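Local coordinates for protein acyl-CoA thioesterase II TesB2 (Mycobacterium marinum, PDB 3U0A) that probably hydrolyses fatty acyl-CoA thioesters to free fatty acids and coenzyme A, as a member of the C/M/P thioester hydrolase family, at residues G248-K256 with A267-R275. Residues are numbered along the deposited sequence; the frame is centred on the assembly and turned at random.
Sequences GGRALTHGK and AVMQEGLTR. With SO4 (sulfate ion), chain L.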
loop_
_atom_site.group_PDB
_atom_site.type_symbol
_atom_site.label_atom_id
_atom_site.label_comp_id
_atom_site.label_asym_id
_atom_site.label_seq_id
_atom_site.Cartn_x
_atom_site.Cartn_y
_atom_site.Cartn_z
ATOM N N GLY A 248 0.145 -19.173 -1.419
ATOM C CA GLY A 248 -1.275 -19.285 -1.047
ATOM C C GLY A 248 -2.225 -18.843 -2.156
ATOM O O GLY A 248 -3.389 -18.513 -1.885
ATOM N N GLY A 249 -1.717 -18.831 -3.391
ATOM C CA GLY A 249 -2.485 -18.399 -4.538
ATOM C C GLY A 249 -2.351 -16.917 -4.820
ATOM O O GLY A 249 -3.111 -16.350 -5.609
ATOM N N ARG A 250 -1.382 -16.278 -4.179
ATOM C CA ARG A 250 -1.242 -14.836 -4.291
ATOM C C ARG A 250 0.197 -14.537 -4.601
ATOM O O ARG A 250 1.048 -15.403 -4.469
ATOM C CB ARG A 250 -1.690 -14.101 -2.987
ATOM C CG ARG A 250 -3.083 -14.456 -2.527
ATOM C CD ARG A 250 -3.640 -13.536 -1.427
ATOM N NE ARG A 250 -2.733 -13.339 -0.312
ATOM C CZ ARG A 250 -2.375 -14.260 0.566
ATOM N NH1 ARG A 250 -2.825 -15.489 0.502
ATOM N NH2 ARG A 250 -1.521 -13.938 1.495
ATOM N N ALA A 251 0.442 -13.300 -5.014
ATOM C CA ALA A 251 1.772 -12.802 -5.250
ATOM C C ALA A 251 1.735 -11.342 -4.890
ATOM O O ALA A 251 0.801 -10.652 -5.225
ATOM C CB ALA A 251 2.179 -12.987 -6.704
ATOM N N LEU A 252 2.755 -10.869 -4.205
ATOM C CA LEU A 252 2.883 -9.486 -3.919
ATOM C C LEU A 252 3.943 -8.930 -4.815
ATOM O O LEU A 252 4.959 -9.576 -5.071
ATOM C CB LEU A 252 3.290 -9.287 -2.478
ATOM C CG LEU A 252 3.219 -7.863 -1.958
ATOM C CD1 LEU A 252 1.784 -7.344 -2.071
ATOM C CD2 LEU A 252 3.746 -7.835 -0.534
ATOM N N THR A 253 3.689 -7.719 -5.299
ATOM C CA THR A 253 4.640 -6.983 -6.110
ATOM C C THR A 253 4.738 -5.522 -5.647
ATOM O O THR A 253 3.945 -5.014 -4.855
ATOM C CB THR A 253 4.294 -7.110 -7.613
ATOM O OG1 THR A 253 3.052 -6.450 -7.909
ATOM C CG2 THR A 253 4.212 -8.599 -8.013
ATOM N N HIS A 254 5.769 -4.868 -6.145
ATOM C CA HIS A 254 6.243 -3.615 -5.580
ATOM C C HIS A 254 7.098 -2.910 -6.571
ATOM O O HIS A 254 7.970 -3.546 -7.202
ATOM C CB HIS A 254 7.096 -3.899 -4.356
ATOM C CG HIS A 254 7.808 -2.685 -3.834
ATOM N ND1 HIS A 254 7.178 -1.726 -3.149
ATOM C CD2 HIS A 254 9.142 -2.270 -3.967
ATOM C CE1 HIS A 254 8.058 -0.752 -2.827
ATOM N NE2 HIS A 254 9.257 -1.088 -3.334
ATOM N N GLY A 255 6.924 -1.597 -6.697
ATOM C CA GLY A 255 7.853 -0.861 -7.514
ATOM C C GLY A 255 7.999 0.607 -7.250
ATOM O O GLY A 255 7.177 1.192 -6.561
ATOM N N LYS A 256 9.058 1.180 -7.839
ATOM C CA LYS A 256 9.351 2.604 -7.782
ATOM C C LYS A 256 9.565 3.120 -9.190
ATOM O O LYS A 256 10.095 2.439 -10.033
ATOM C CB LYS A 256 10.614 2.871 -6.978
ATOM C CG LYS A 256 10.775 1.994 -5.772
ATOM C CD LYS A 256 11.563 2.713 -4.691
ATOM C CE LYS A 256 11.605 1.888 -3.396
ATOM N NZ LYS A 256 12.497 0.693 -3.493
ATOM N N ALA A 267 5.805 5.387 -5.951
ATOM C CA ALA A 267 5.987 4.057 -5.380
ATOM C C ALA A 267 4.677 3.330 -5.495
ATOM O O ALA A 267 3.622 3.950 -5.420
ATOM C CB ALA A 267 6.410 4.127 -3.927
ATOM N N VAL A 268 4.729 2.026 -5.731
ATOM C CA VAL A 268 3.509 1.234 -5.855
ATOM C C VAL A 268 3.701 -0.114 -5.194
ATOM O O VAL A 268 4.762 -0.714 -5.312
ATOM C CB VAL A 268 3.119 0.951 -7.330
ATOM C CG1 VAL A 268 1.871 0.091 -7.394
ATOM C CG2 VAL A 268 2.921 2.236 -8.134
ATOM N N MET A 269 2.664 -0.583 -4.505
ATOM C CA MET A 269 2.547 -1.982 -4.097
ATOM C C MET A 269 1.228 -2.528 -4.601
ATOM O O MET A 269 0.233 -1.830 -4.548
ATOM C CB MET A 269 2.565 -2.074 -2.604
ATOM C CG MET A 269 3.947 -1.887 -2.037
ATOM S SD MET A 269 4.619 -3.532 -1.892
ATOM C CE MET A 269 4.487 -3.799 -0.132
ATOM N N GLN A 270 1.234 -3.777 -5.072
ATOM C CA GLN A 270 0.059 -4.433 -5.602
ATOM C C GLN A 270 0.139 -5.921 -5.380
ATOM O O GLN A 270 1.172 -6.556 -5.623
ATOM C CB GLN A 270 -0.062 -4.136 -7.087
ATOM C CG GLN A 270 -1.184 -4.821 -7.845
ATOM C CD GLN A 270 -1.470 -4.122 -9.175
ATOM O OE1 GLN A 270 -0.535 -3.743 -9.881
ATOM N NE2 GLN A 270 -2.743 -3.926 -9.511
ATOM N N GLU A 271 -0.965 -6.465 -4.885
ATOM C CA GLU A 271 -1.109 -7.897 -4.725
ATOM C C GLU A 271 -2.035 -8.430 -5.853
ATOM O O GLU A 271 -2.972 -7.750 -6.267
ATOM C CB GLU A 271 -1.660 -8.206 -3.336
ATOM C CG GLU A 271 -1.674 -9.687 -3.017
ATOM C CD GLU A 271 -2.027 -9.985 -1.565
ATOM O OE1 GLU A 271 -3.048 -9.420 -1.038
ATOM O OE2 GLU A 271 -1.271 -10.802 -0.965
ATOM N N GLY A 272 -1.766 -9.633 -6.341
ATOM C CA GLY A 272 -2.592 -10.272 -7.344
ATOM C C GLY A 272 -2.933 -11.710 -6.995
ATOM O O GLY A 272 -2.292 -12.339 -6.149
ATOM N N LEU A 273 -3.960 -12.227 -7.649
ATOM C CA LEU A 273 -4.232 -13.652 -7.648
ATOM C C LEU A 273 -3.194 -14.319 -8.529
ATOM O O LEU A 273 -2.910 -13.833 -9.597
ATOM C CB LEU A 273 -5.651 -13.933 -8.170
ATOM C CG LEU A 273 -6.171 -15.356 -8.029
ATOM C CD1 LEU A 273 -6.444 -15.702 -6.574
ATOM C CD2 LEU A 273 -7.410 -15.491 -8.889
ATOM N N THR A 274 -2.577 -15.393 -8.044
ATOM C CA THR A 274 -1.715 -16.210 -8.866
ATOM C C THR A 274 -1.906 -17.636 -8.391
ATOM O O THR A 274 -1.055 -18.221 -7.721
ATOM C CB THR A 274 -0.250 -15.768 -8.821
ATOM O OG1 THR A 274 0.169 -15.720 -7.476
ATOM C CG2 THR A 274 -0.038 -14.407 -9.469
ATOM N N ARG A 275 -3.064 -18.163 -8.777
ATOM C CA ARG A 275 -3.643 -19.359 -8.204
ATOM C C ARG A 275 -3.662 -20.602 -9.123
ATOM O O ARG A 275 -4.093 -20.549 -10.260
ATOM C CB ARG A 275 -5.078 -19.049 -7.748
ATOM C CG ARG A 275 -5.788 -20.188 -7.019
ATOM C CD ARG A 275 -7.083 -19.712 -6.416
ATOM N NE ARG A 275 -8.008 -19.327 -7.481
ATOM C CZ ARG A 275 -9.102 -18.581 -7.349
ATOM N NH1 ARG A 275 -9.830 -18.325 -8.434
ATOM N NH2 ARG A 275 -9.467 -18.075 -6.174
HETATM S S SO4 L . 12.986 -2.583 -1.349
HETATM O O1 SO4 L . 11.807 -1.667 -1.240
HETATM O O2 SO4 L . 12.843 -3.748 -0.375
HETATM O O3 SO4 L . 13.103 -3.012 -2.784
HETATM O O4 SO4 L . 14.202 -1.783 -0.941
HETATM O O HOH W 1 -0.717 -10.824 1.455
#
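Ala-251, Thr-253 and Gly-255 pair with Gly-272, Gln-270 and Val-268 through two backbone hydrogen bonds each, tying the antiparallel strands 250-256 and 267-275 together. A further bond, from Thr-274 N to Gly-249 O (2.7 Å), closes the ladder at one end. Gln-270 O is gripped twice, by Thr-253 N (2.8 Å) and by Thr-253 OG1 (3.0 Å), because chi1 of 67° sets the hydroxyl between the backbone N and the carbonyl carbon.

One salt bridge joins neighbouring rungs: Arg-250 NE meets Glu-271 OE2 (3.0 Å), reaching it from above the carboxylate plane, with the two flat groups nearly perpendicular (86°). Arg-250 NH1 bonds Gln-111 of the second subunit, so the arginine also serves the interface.

On the face shared by Leu-252, His-254 and Met-269 the contacts are apolar and sulfur-aromatic. Met-269, bent at chi2 and chi3, brings SD to the edge of the imidazole, 3.4 Å from His-254 ND1, and CE to Leu-252 CD2 (4.1 Å). The His-254 ring also meets His-254 of the second subunit. With helix 186-200 touching Val-268 and Gln-270 on the other face, this is a beta hairpin of a hotdog domain, its sheet facing a partner subunit.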